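Local coordinates for uncharacterized protein MJ1460 (Methanocaldococcus jannaschii DSM 2661, PDB 2OSO), which is of unknown function but binds a zinc ion and carries a V4R domain, possibly a small-molecule-binding module, at residues A[74-77]-A[83-86]; A[103-108]-A[142-147]; A[115-120]-A[149-154]; A[119-124]-A[136-141]. The protein carries 3 engineered substitutions. One frame throughout, in Å; residues are numbered along the deposited sequence.

Overall arrangement
Three of the four contacts converge on one zinc ion: C143 comes from contact 2, H117 and C151 from contact 3 and E140 from contact 4. The centre of contact 3 lies about 7 Å from those of both contacts 2 and 4. Contacts 3 and 4 share F119 and I120 on helix 118-132 and use neighbouring strands of the antiparallel sheet, while P106 O of contact 2 holds H117 NE2 of contact 3 at 2.8 Å. Contact 1 stands 13 to 15 Å from the other three, centre to centre, at the far edge of the same sheet; its F76 side chain is about 10 Å from the zinc and packs on helix 118-132.

Contact 1: A[74-77]-A[83-86]; sequences KIFK and DLEI
L84 lays its CD2 methyl over one face of the F76 ring, and this is the closely packed half of the meeting between helix residues 74-77 and residues 83-86, whose first three form a strand. The methyl CD2 of L84 is 3.9 Å from the F76 ring centroid and 15° off the ring normal, the geometry of a CH-pi contact. It is shifted toward the rim, where F76 CD1 lies 3.8 Å from L84 CD2. A chi1 of -155° turns the L84 branch roughly opposite its own backbone N, which carries the methyl to the ring; both residues are buried.

The solvent side is built differently. K77 NZ donates to D83 OD1 at 3.0 Å in a salt bridge that reaches the oxygen on its syn side, 20° out of the carboxylate plane. Bends at chi2 and chi3 curl the lysine chain, so K77 CD also comes within 3.2 Å of D83 OD1. A water accepts from K77 NZ and donates to D83 OD2, tying the second oxygen to the same ammonium group. With an alanine at D83, the K77 ammonium would probably lose its charge partner and the water its acceptor, leaving the lysine chain loose.

F76 also packs on I120, I123 and L124 of helix 118-132, and L84 on L72 and L102. Backbone bonds from D83 and E85 join this outer strand to strand 98-103, with helix 69-79 lying against it.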
# COMPACT_ATOMS: atom_id res chain seq x y z
N LYS A 74 10.73 11.37 -11.93
CA LYS A 74 9.80 12.18 -11.19
C LYS A 74 8.82 11.35 -10.37
O LYS A 74 8.56 11.65 -9.23
CB LYS A 74 9.02 13.09 -12.12
CG LYS A 74 8.33 14.24 -11.42
CD LYS A 74 7.27 14.83 -12.33
CE LYS A 74 7.13 16.37 -12.17
N ILE A 75 8.23 10.33 -10.98
CA ILE A 75 7.36 9.38 -10.27
C ILE A 75 8.04 8.78 -9.05
O ILE A 75 7.43 8.67 -8.00
CB ILE A 75 6.89 8.25 -11.19
CG1 ILE A 75 5.92 8.80 -12.24
CG2 ILE A 75 6.22 7.14 -10.35
CD1 ILE A 75 5.65 7.89 -13.44
N PHE A 76 9.31 8.41 -9.16
CA PHE A 76 10.02 7.86 -7.98
C PHE A 76 10.16 8.89 -6.84
O PHE A 76 10.00 8.55 -5.67
CB PHE A 76 11.35 7.23 -8.37
CG PHE A 76 11.25 5.75 -8.67
CD1 PHE A 76 10.45 5.31 -9.70
CD2 PHE A 76 11.93 4.83 -7.92
CE1 PHE A 76 10.28 3.97 -9.96
CE2 PHE A 76 11.79 3.47 -8.17
CZ PHE A 76 10.99 3.05 -9.21
N LYS A 77 10.39 10.15 -7.18
CA LYS A 77 10.41 11.19 -6.12
C LYS A 77 9.02 11.40 -5.50
O LYS A 77 8.92 11.59 -4.30
CB LYS A 77 10.93 12.53 -6.64
CG LYS A 77 12.40 12.54 -6.97
CD LYS A 77 13.30 12.32 -5.73
CE LYS A 77 13.10 13.41 -4.67
NZ LYS A 77 14.25 13.51 -3.66
N ASP A 83 15.87 8.50 -5.33
CA ASP A 83 16.47 9.19 -6.48
C ASP A 83 17.05 8.17 -7.43
O ASP A 83 18.08 7.54 -7.17
CB ASP A 83 17.58 10.13 -6.03
CG ASP A 83 17.15 11.05 -4.91
OD1 ASP A 83 16.41 12.02 -5.15
OD2 ASP A 83 17.53 10.77 -3.77
N LEU A 84 16.37 8.03 -8.55
CA LEU A 84 16.69 7.07 -9.57
C LEU A 84 17.78 7.68 -10.47
O LEU A 84 17.64 8.78 -10.96
CB LEU A 84 15.40 6.78 -10.36
CG LEU A 84 15.17 5.49 -11.12
CD1 LEU A 84 15.54 4.28 -10.28
CD2 LEU A 84 13.68 5.41 -11.67
N GLU A 85 18.89 6.96 -10.63
CA GLU A 85 20.01 7.39 -11.45
C GLU A 85 19.99 6.59 -12.76
O GLU A 85 20.24 5.39 -12.77
CB GLU A 85 21.34 7.20 -10.70
CG GLU A 85 21.38 7.98 -9.40
CD GLU A 85 22.66 7.80 -8.56
OE1 GLU A 85 23.64 7.14 -9.00
OE2 GLU A 85 22.66 8.34 -7.44
N ILE A 86 19.67 7.28 -13.85
CA ILE A 86 19.59 6.69 -15.20
C ILE A 86 20.19 7.69 -16.18
O ILE A 86 19.74 8.83 -16.24
CB ILE A 86 18.11 6.44 -15.67
CG1 ILE A 86 17.24 5.90 -14.52
CG2 ILE A 86 18.08 5.54 -16.91
CD1 ILE A 86 15.85 5.32 -14.95
O HOH W 1 15.08 11.28 -2.41

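Contact 2: A[103-108]-A[142-147]; sequences SNPPYQ and ECVSQG. With ZN (zinc ion), chain B.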
# COMPACT_ATOMS: atom_id res chain seq x y z
N SER A 103 19.14 5.66 -5.18
CA SER A 103 19.60 6.29 -3.93
C SER A 103 18.41 6.59 -3.01
O SER A 103 17.35 6.98 -3.48
CB SER A 103 20.25 7.64 -4.22
OG SER A 103 21.64 7.48 -4.38
N ASN A 104 18.62 6.47 -1.70
CA ASN A 104 17.56 6.73 -0.67
C ASN A 104 16.26 5.93 -0.88
O ASN A 104 15.14 6.50 -0.90
CB ASN A 104 17.30 8.25 -0.58
CG ASN A 104 16.61 8.68 0.71
OD1 ASN A 104 16.79 8.07 1.77
ND2 ASN A 104 15.81 9.73 0.62
N PRO A 105 16.38 4.59 -1.03
CA PRO A 105 15.24 3.72 -1.30
C PRO A 105 14.45 3.46 0.01
O PRO A 105 14.87 3.89 1.06
CB PRO A 105 15.88 2.44 -1.78
CG PRO A 105 17.14 2.38 -0.89
CD PRO A 105 17.61 3.81 -0.82
N PRO A 106 13.27 2.83 -0.08
CA PRO A 106 12.62 2.42 1.16
C PRO A 106 13.34 1.25 1.84
O PRO A 106 14.26 0.65 1.26
CB PRO A 106 11.19 2.02 0.70
CG PRO A 106 11.11 2.28 -0.70
CD PRO A 106 12.44 2.56 -1.27
N TYR A 107 12.90 0.95 3.06
CA TYR A 107 13.34 -0.21 3.80
C TYR A 107 14.81 -0.18 4.18
O TYR A 107 15.41 -1.22 4.19
CB TYR A 107 13.08 -1.50 3.02
CG TYR A 107 11.64 -1.73 2.71
CD1 TYR A 107 10.72 -1.80 3.73
CD2 TYR A 107 11.22 -1.93 1.41
CE1 TYR A 107 9.40 -2.03 3.48
CE2 TYR A 107 9.88 -2.18 1.13
CZ TYR A 107 8.98 -2.23 2.20
OH TYR A 107 7.62 -2.44 2.01
N GLN A 108 15.36 1.00 4.46
CA GLN A 108 16.77 1.10 4.93
C GLN A 108 17.00 0.58 6.37
O GLN A 108 18.15 0.31 6.79
CB GLN A 108 17.24 2.55 4.80
CG GLN A 108 17.35 3.07 3.37
CD GLN A 108 17.61 4.57 3.35
OE1 GLN A 108 18.43 5.06 4.11
NE2 GLN A 108 16.85 5.32 2.55
N GLU A 142 22.81 -5.30 -6.52
CA GLU A 142 23.34 -4.77 -5.24
C GLU A 142 22.24 -3.98 -4.54
O GLU A 142 21.37 -3.40 -5.20
CB GLU A 142 24.56 -3.83 -5.43
CG GLU A 142 25.65 -4.29 -6.34
CD GLU A 142 26.79 -3.25 -6.49
OE1 GLU A 142 26.86 -2.26 -5.73
OE2 GLU A 142 27.62 -3.43 -7.39
N CYS A 143 22.29 -3.90 -3.22
CA CYS A 143 21.14 -3.29 -2.47
C CYS A 143 21.65 -2.62 -1.17
O CYS A 143 22.59 -3.10 -0.56
CB CYS A 143 20.12 -4.39 -2.19
SG CYS A 143 18.62 -3.94 -1.31
N VAL A 144 21.02 -1.50 -0.82
CA VAL A 144 21.32 -0.74 0.40
C VAL A 144 21.19 -1.64 1.64
O VAL A 144 21.95 -1.53 2.61
CB VAL A 144 20.39 0.53 0.48
CG1 VAL A 144 20.49 1.25 1.85
CG2 VAL A 144 20.70 1.46 -0.66
N SER A 145 20.27 -2.60 1.56
CA SER A 145 20.04 -3.47 2.71
C SER A 145 21.14 -4.53 2.86
O SER A 145 21.22 -5.21 3.89
CB SER A 145 18.63 -4.07 2.64
OG SER A 145 17.65 -3.05 2.84
N GLN A 146 22.03 -4.63 1.86
CA GLN A 146 23.29 -5.38 2.01
C GLN A 146 24.44 -4.55 2.61
O GLN A 146 25.52 -5.07 2.78
CB GLN A 146 23.79 -5.93 0.67
CG GLN A 146 22.79 -6.79 -0.13
CD GLN A 146 23.34 -7.11 -1.52
OE1 GLN A 146 23.76 -6.21 -2.24
NE2 GLN A 146 23.37 -8.39 -1.89
N GLY A 147 24.21 -3.27 2.88
CA GLY A 147 25.27 -2.38 3.39
C GLY A 147 25.82 -1.48 2.29
O GLY A 147 26.69 -0.66 2.55
ZN ZN B . 17.70 -2.50 -2.93
O HOH W 2 17.04 -0.31 1.68
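V144 and S145 are the residues of 142-147 that touch the proline-rich loop 103-108, and they follow directly on the zinc ligand C143. At C143 a chi1 of -180° swings the sulfur to the side opposite the backbone N, and SG binds the zinc at 2.4 Å. The same sulfur accepts a bond from S145 N, 3.6 Å from C143 SG with an N-H...S angle of 159°, so a backbone amide braces the thiolate. C143 N in turn donates to Q146 OE1, from above the carbonyl plane.

V144 sets its two methyls against different partners: CG2 meets P105 CG at 3.7 Å, and CG1 meets Q108 CG at 3.9 Å. Beyond that point the Q108 amide is held flat by its own loop, since both of its N-H groups are engaged, Q108 NE2 lying 2.9 Å from N104 OD1 and 2.9 Å from P105 O.

S145 brings OG to 3.2 Å from Y107 O, but its hydroxyl is hydrogen-bonded to V110 O; a water donates to both S145 OG and P106 O, bridging the two segments. Q146 then closes the short 3-10 turn with its backbone N on C143 O.

The turn links strand 135-142 to strand 151-158, whose C151 touches both V144 and P105. The opposing loop leads from strand 98-103 toward helix 118-132, with P106 and Y107 resting on M30 of helix 30-44.

Contact 3: A[115-120]-A[149-154]; sequences PIHDFI and DKCVFE. With ZN (zinc ion), chain B.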
# COMPACT_ATOMS: atom_id res chain seq x y z
N PRO A 115 19.46 -8.99 -2.16
CA PRO A 115 18.73 -7.75 -2.52
C PRO A 115 17.24 -7.86 -2.24
O PRO A 115 16.67 -8.97 -2.46
CB PRO A 115 19.04 -7.62 -4.03
CG PRO A 115 20.23 -8.28 -4.25
CD PRO A 115 20.24 -9.48 -3.32
N ILE A 116 16.57 -6.75 -1.85
CA ILE A 116 15.18 -6.83 -1.33
C ILE A 116 14.11 -6.15 -2.17
O ILE A 116 12.98 -6.32 -1.88
CB ILE A 116 15.03 -6.39 0.17
CG1 ILE A 116 15.44 -4.91 0.41
CG2 ILE A 116 15.95 -7.33 1.11
CD1 ILE A 116 15.01 -4.35 1.73
N HIS A 117 14.48 -5.38 -3.17
CA HIS A 117 13.58 -4.41 -3.75
C HIS A 117 12.98 -5.03 -5.03
O HIS A 117 13.08 -4.45 -6.11
CB HIS A 117 14.28 -3.09 -3.99
CG HIS A 117 14.56 -2.31 -2.75
ND1 HIS A 117 15.81 -2.19 -2.19
CD2 HIS A 117 13.71 -1.73 -1.87
CE1 HIS A 117 15.74 -1.47 -1.09
NE2 HIS A 117 14.47 -1.18 -0.87
N ASP A 118 12.33 -6.18 -4.86
CA ASP A 118 11.67 -6.93 -5.95
C ASP A 118 10.50 -6.15 -6.59
O ASP A 118 10.34 -6.22 -7.81
CB ASP A 118 11.07 -8.24 -5.48
CG ASP A 118 12.08 -9.29 -5.16
OD1 ASP A 118 13.28 -8.99 -5.05
OD2 ASP A 118 11.61 -10.43 -4.99
N PHE A 119 9.66 -5.53 -5.76
CA PHE A 119 8.56 -4.65 -6.24
C PHE A 119 9.10 -3.50 -7.09
O PHE A 119 8.65 -3.29 -8.22
CB PHE A 119 7.70 -4.16 -5.06
CG PHE A 119 6.60 -3.23 -5.43
CD1 PHE A 119 5.58 -3.66 -6.27
CD2 PHE A 119 6.52 -1.96 -4.88
CE1 PHE A 119 4.57 -2.77 -6.63
CE2 PHE A 119 5.48 -1.12 -5.23
CZ PHE A 119 4.49 -1.56 -6.08
N ILE A 120 10.12 -2.79 -6.61
CA ILE A 120 10.75 -1.69 -7.38
C ILE A 120 11.35 -2.21 -8.73
O ILE A 120 11.20 -1.58 -9.79
CB ILE A 120 11.84 -0.92 -6.53
CG1 ILE A 120 11.17 -0.00 -5.47
CG2 ILE A 120 12.81 -0.18 -7.48
CD1 ILE A 120 12.12 0.68 -4.46
N ASP A 149 25.71 1.63 -0.59
CA ASP A 149 25.24 3.02 -0.53
C ASP A 149 24.09 3.31 -1.47
O ASP A 149 23.38 4.28 -1.25
CB ASP A 149 26.36 4.01 -0.87
CG ASP A 149 27.51 3.93 0.10
OD1 ASP A 149 27.28 3.78 1.33
OD2 ASP A 149 28.66 4.03 -0.37
N LYS A 150 23.94 2.50 -2.51
CA LYS A 150 22.90 2.67 -3.50
C LYS A 150 22.48 1.26 -3.90
O LYS A 150 23.29 0.33 -3.81
CB LYS A 150 23.44 3.41 -4.73
CG LYS A 150 24.01 4.80 -4.44
CD LYS A 150 24.30 5.51 -5.72
CE LYS A 150 24.99 6.83 -5.51
NZ LYS A 150 25.49 7.26 -6.82
N CYS A 151 21.23 1.09 -4.32
CA CYS A 151 20.82 -0.16 -4.98
C CYS A 151 21.19 -0.08 -6.46
O CYS A 151 21.13 1.01 -7.05
CB CYS A 151 19.34 -0.42 -4.83
SG CYS A 151 18.62 -0.41 -3.09
N VAL A 152 21.52 -1.23 -7.05
CA VAL A 152 21.91 -1.34 -8.44
C VAL A 152 21.10 -2.42 -9.14
O VAL A 152 21.02 -3.57 -8.69
CB VAL A 152 23.40 -1.63 -8.60
CG1 VAL A 152 23.76 -1.75 -10.09
CG2 VAL A 152 24.25 -0.57 -7.90
N PHE A 153 20.52 -2.02 -10.26
CA PHE A 153 19.68 -2.88 -11.09
C PHE A 153 20.30 -3.07 -12.48
O PHE A 153 20.66 -2.10 -13.16
CB PHE A 153 18.29 -2.27 -11.22
CG PHE A 153 17.59 -1.98 -9.89
CD1 PHE A 153 17.80 -0.76 -9.22
CD2 PHE A 153 16.70 -2.89 -9.34
CE1 PHE A 153 17.13 -0.47 -8.00
CE2 PHE A 153 16.04 -2.62 -8.09
CZ PHE A 153 16.23 -1.39 -7.46
N GLU A 154 20.37 -4.33 -12.89
CA GLU A 154 20.77 -4.77 -14.23
C GLU A 154 19.51 -4.84 -15.14
O GLU A 154 18.52 -5.52 -14.77
CB GLU A 154 21.31 -6.18 -14.06
CG GLU A 154 22.43 -6.62 -14.88
CD GLU A 154 23.15 -7.78 -14.16
OE1 GLU A 154 22.42 -8.73 -13.72
OE2 GLU A 154 24.38 -7.70 -13.95
ZN ZN B . 17.70 -2.50 -2.93
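H117 and I120 are the two residues of 115-120 that reach across to strand 151-158, the first meeting C151 at the zinc and the second meeting F153. Just before them, I116 sets its CG1 above one face of the H117 imidazole, 3.7 Å from the ring plane and offset toward the rim.

H117 itself occupies the N-cap position of helix 118-132 and the centre of an inverse gamma turn, closed by a weak bond from D118 N to I116 O. A chi1 of -74°, with CG placed opposite the carbonyl carbon, delivers the ring to the metal. H117 ND1 binds the zinc at 2.0 Å and C151 SG binds it at 2.3 Å. As first-shell neighbours these donors come close, H117 ND1 to C151 SG measuring 3.4 Å, and the sulfur meets the ring obliquely, 58° off its normal. The other ring nitrogen, NE2, is hydrogen-bonded to P106 O, a second-shell tie that fixes the rotation of the imidazole. H117 O lies at the edge of the F153 ring, near its plane, 4.0 Å from F153 CE2.

At the third residue of the helix, I120 presents CG2 to F153 CZ at 3.6 Å, the two side chains crossing at about a right angle.

E140 and C143 complete the zinc site. F153 goes on to touch A121 and L124 of helix 118-132, V138 and E140 of strand 135-142, and L102 of strand 98-103, placing it between that helix and the sheet.

Contact 4: A[119-124]-A[136-141]; sequences FIAGIL and FVVNEV. With ZN (zinc ion), chain B.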
# COMPACT_ATOMS: atom_id res chain seq x y z
N PHE A 119 9.66 -5.53 -5.76
CA PHE A 119 8.56 -4.65 -6.24
C PHE A 119 9.10 -3.50 -7.09
O PHE A 119 8.65 -3.29 -8.22
CB PHE A 119 7.70 -4.16 -5.06
CG PHE A 119 6.60 -3.23 -5.43
CD1 PHE A 119 5.58 -3.66 -6.27
CD2 PHE A 119 6.52 -1.96 -4.88
CE1 PHE A 119 4.57 -2.77 -6.63
CE2 PHE A 119 5.48 -1.12 -5.23
CZ PHE A 119 4.49 -1.56 -6.08
N ILE A 120 10.12 -2.79 -6.61
CA ILE A 120 10.75 -1.69 -7.38
C ILE A 120 11.35 -2.21 -8.73
O ILE A 120 11.20 -1.58 -9.79
CB ILE A 120 11.84 -0.92 -6.53
CG1 ILE A 120 11.17 -0.00 -5.47
CG2 ILE A 120 12.81 -0.18 -7.48
CD1 ILE A 120 12.12 0.68 -4.46
N ALA A 121 11.96 -3.38 -8.71
CA ALA A 121 12.59 -3.97 -9.89
C ALA A 121 11.52 -4.27 -10.95
O ALA A 121 11.72 -3.99 -12.12
CB ALA A 121 13.43 -5.26 -9.52
N GLY A 122 10.36 -4.76 -10.50
CA GLY A 122 9.20 -4.98 -11.38
C GLY A 122 8.71 -3.68 -11.94
O GLY A 122 8.36 -3.56 -13.17
N ILE A 123 8.58 -2.70 -11.06
CA ILE A 123 8.11 -1.37 -11.52
C ILE A 123 9.00 -0.87 -12.68
O ILE A 123 8.52 -0.41 -13.70
CB ILE A 123 8.12 -0.34 -10.44
CG1 ILE A 123 6.99 -0.64 -9.41
CG2 ILE A 123 7.84 1.06 -11.07
CD1 ILE A 123 7.09 0.29 -8.17
N LEU A 124 10.29 -1.01 -12.50
CA LEU A 124 11.28 -0.53 -13.47
C LEU A 124 11.16 -1.27 -14.79
O LEU A 124 11.21 -0.65 -15.84
CB LEU A 124 12.69 -0.66 -12.89
CG LEU A 124 13.08 0.39 -11.85
CD1 LEU A 124 14.42 -0.01 -11.23
CD2 LEU A 124 13.10 1.80 -12.42
N PHE A 136 11.46 -5.98 -21.03
CA PHE A 136 12.67 -5.91 -20.19
C PHE A 136 12.60 -6.85 -19.01
O PHE A 136 11.51 -7.07 -18.43
CB PHE A 136 12.89 -4.49 -19.66
CG PHE A 136 13.28 -3.49 -20.72
CD1 PHE A 136 14.61 -3.29 -21.05
CD2 PHE A 136 12.30 -2.77 -21.41
CE1 PHE A 136 14.97 -2.38 -22.03
CE2 PHE A 136 12.66 -1.84 -22.41
CZ PHE A 136 13.99 -1.65 -22.71
N VAL A 137 13.76 -7.42 -18.65
CA VAL A 137 13.92 -8.05 -17.34
C VAL A 137 14.92 -7.27 -16.48
O VAL A 137 16.00 -6.96 -16.93
CB VAL A 137 14.40 -9.51 -17.45
CG1 VAL A 137 14.75 -10.04 -16.10
CG2 VAL A 137 13.30 -10.38 -18.13
N VAL A 138 14.53 -6.95 -15.25
CA VAL A 138 15.33 -6.11 -14.34
C VAL A 138 15.65 -6.93 -13.10
O VAL A 138 14.75 -7.48 -12.44
CB VAL A 138 14.59 -4.79 -14.01
CG1 VAL A 138 15.42 -3.85 -13.03
CG2 VAL A 138 14.24 -4.06 -15.31
N ASN A 139 16.94 -7.04 -12.81
CA ASN A 139 17.42 -7.85 -11.73
C ASN A 139 18.31 -7.01 -10.80
O ASN A 139 19.26 -6.40 -11.23
CB ASN A 139 18.16 -9.05 -12.30
CG ASN A 139 18.74 -9.95 -11.24
OD1 ASN A 139 18.06 -10.31 -10.25
ND2 ASN A 139 19.98 -10.38 -11.44
N GLU A 140 17.98 -6.97 -9.52
CA GLU A 140 18.69 -6.13 -8.58
C GLU A 140 19.89 -6.97 -8.16
O GLU A 140 19.73 -8.09 -7.69
CB GLU A 140 17.82 -5.72 -7.36
CG GLU A 140 18.53 -4.72 -6.44
CD GLU A 140 17.68 -4.31 -5.25
OE1 GLU A 140 16.75 -5.05 -4.90
OE2 GLU A 140 17.98 -3.26 -4.63
N VAL A 141 21.08 -6.41 -8.36
CA VAL A 141 22.33 -7.12 -8.11
C VAL A 141 23.09 -6.54 -6.93
O VAL A 141 23.97 -7.20 -6.40
CB VAL A 141 23.22 -7.11 -9.42
CG1 VAL A 141 22.47 -7.80 -10.63
CG2 VAL A 141 23.62 -5.65 -9.79
ZN ZN B . 17.70 -2.50 -2.93
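Helix 118-132 lies against the sheet here, meeting strand 135-142, the very strand into which the chain turns back after the helix; A121 and L124 are the helix residues that touch it and V138 is their partner. The nearest pair of CA atoms, those of A121 and V138, is 5.6 Å apart, a short distance consistent with the small side chain of A121.

V138 points toward the helix and stands its CB 3.5 Å from A121 O, so the nearest contact is of an aliphatic carbon with a helix carbonyl oxygen. The reverse contact has A121 CB 3.9 Å from V138 O. With chi1 at -180°, CG1 of V138 is turned opposite the backbone N and lies 4.3 Å from A121 CB and 4.2 Å from L124 CB, while V138 CG2 reaches the L124 backbone. These are modest van der Waals contacts, and no hydrogen bond joins the two segments.

Two residues on, E140 also heads for the helix side of the strand, but its extended chain (chi2 180°) runs past the helix to the metal. E140 OE2 binds the zinc at 1.9 Å, whereas E140 OE1 stays 3.4 Å from it, so the carboxylate is monodentate. A glycerol, probably from the crystallisation liquor, is hydrogen-bonded to E140 N and N139 OD1.

H117, C143 and C151 supply the remaining ligands. A helix packed on an antiparallel sheet, with a zinc site of two cysteines, one histidine and one glutamate at one end, is consistent with the V4R domain assigned to this region.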